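Local coordinates for protein lipolytic enzyme, G-D-S-L family (PDB 7BR2) that metabolises the drug diltiazem as a gut bacterial SGNH/GDSL-family serine esterase, at residues V244-E247 with G248-I251. Sequence-based numbering, arbitrary orientation.
Sequences VKAE and GCTI
Ala246 and Cys249 meet beside the sharp reversal at Gly248, where strands 245-247 and 249-251 run nearly antiparallel, their directions 150° apart and their axes 5.6 Å apart at closest approach. The strands turn back on each other without pairing: Ala246 O lies 3.2 Å from Cys249 O, two acceptors that cannot bond. Backbone bonds go to other strands: Lys245 and Glu247 to Glu235 and Asn233 of strand 232-237, Thr250 to Leu266 of strand 260-267; Gly248, in the turn, bonds to Glu268. Its positive phi of 68° is a shape glycine adopts easily, having no beta carbon. The small methyl of Ala246 packs with its CB 4.0 Å from Ile251 CG1 and 4.2 Å from Cys249 SG. In Cys249, chi1 of 59° sets SG between the backbone N and carbonyl carbon, 3.6 Å from Glu247 O and 3.8 Å from Ala246 CA. Compact and weakly polar, cysteine suits this buried site beside Tyr265. Ile251 points toward the first strand and also touches Met234 and Phe263, its branched chain bridging two sheets. Glu247 CB lies 3.4 Å from Gly248 N, and the chain beyond is extended, suiting an exposed position. With no hydrogen bond between them, the segments meet through apolar contact, while their backbone bonds go to two different sheets.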
loop_
_atom_site.group_PDB
_atom_site.type_symbol
_atom_site.label_atom_id
_atom_site.label_comp_id
_atom_site.label_asym_id
_atom_site.label_seq_id
_atom_site.Cartn_x
_atom_site.Cartn_y
_atom_site.Cartn_z
ATOM N N VAL A 244 26.469 13.931 18.004
ATOM C CA VAL A 244 25.595 15.009 18.455
ATOM C C VAL A 244 24.148 14.556 18.440
ATOM O O VAL A 244 23.362 14.902 19.330
ATOM C CB VAL A 244 25.806 16.273 17.602
ATOM C CG1 VAL A 244 24.780 17.351 17.971
ATOM C CG2 VAL A 244 27.219 16.801 17.778
ATOM N N LYS A 245 23.782 13.753 17.449
ATOM C CA LYS A 245 22.409 13.298 17.311
ATOM C C LYS A 245 22.418 11.819 16.953
ATOM O O LYS A 245 23.166 11.398 16.066
ATOM C CB LYS A 245 21.698 14.110 16.218
ATOM C CG LYS A 245 20.226 14.372 16.412
ATOM C CD LYS A 245 19.728 15.286 15.289
ATOM C CE LYS A 245 19.324 16.668 15.799
ATOM N NZ LYS A 245 18.661 17.478 14.730
ATOM N N ALA A 246 21.585 11.037 17.644
ATOM C CA ALA A 246 21.471 9.613 17.371
ATOM C C ALA A 246 20.008 9.214 17.581
ATOM O O ALA A 246 19.650 8.492 18.513
ATOM C CB ALA A 246 22.418 8.798 18.252
ATOM N N GLU A 247 19.140 9.730 16.713
ATOM C CA GLU A 247 17.711 9.475 16.777
ATOM C C GLU A 247 17.399 8.215 15.976
ATOM O O GLU A 247 17.773 8.106 14.798
ATOM C CB GLU A 247 16.934 10.676 16.232
ATOM C CG GLU A 247 17.066 11.916 17.105
ATOM C CD GLU A 247 16.563 13.190 16.438
ATOM O OE1 GLU A 247 16.632 14.257 17.082
ATOM O OE2 GLU A 247 16.190 13.145 15.248
ATOM N N GLY A 248 16.726 7.265 16.622
ATOM C CA GLY A 248 16.406 6.017 15.967
ATOM C C GLY A 248 17.605 5.157 15.671
ATOM O O GLY A 248 17.532 4.288 14.799
ATOM N N CYS A 249 18.715 5.373 16.369
ATOM C CA CYS A 249 19.909 4.578 16.132
ATOM C C CYS A 249 20.845 4.693 17.329
ATOM O O CYS A 249 20.605 5.445 18.276
ATOM C CB CYS A 249 20.623 5.009 14.848
ATOM S SG CYS A 249 21.126 6.751 14.845
ATOM N N THR A 250 21.909 3.904 17.273
ATOM C CA THR A 250 23.025 3.980 18.200
ATOM C C THR A 250 24.287 4.247 17.378
ATOM O O THR A 250 24.559 3.528 16.408
ATOM C CB THR A 250 23.141 2.686 19.014
ATOM O OG1 THR A 250 21.967 2.521 19.830
ATOM C CG2 THR A 250 24.360 2.734 19.923
ATOM N N ILE A 251 25.016 5.319 17.721
ATOM C CA ILE A 251 26.319 5.630 17.130
ATOM C C ILE A 251 27.399 5.268 18.140
ATOM O O ILE A 251 27.305 5.631 19.319
ATOM C CB ILE A 251 26.428 7.118 16.735
ATOM C CG1 ILE A 251 25.335 7.533 15.745
ATOM C CG2 ILE A 251 27.825 7.437 16.174
ATOM C CD1 ILE A 251 25.367 6.785 14.441
#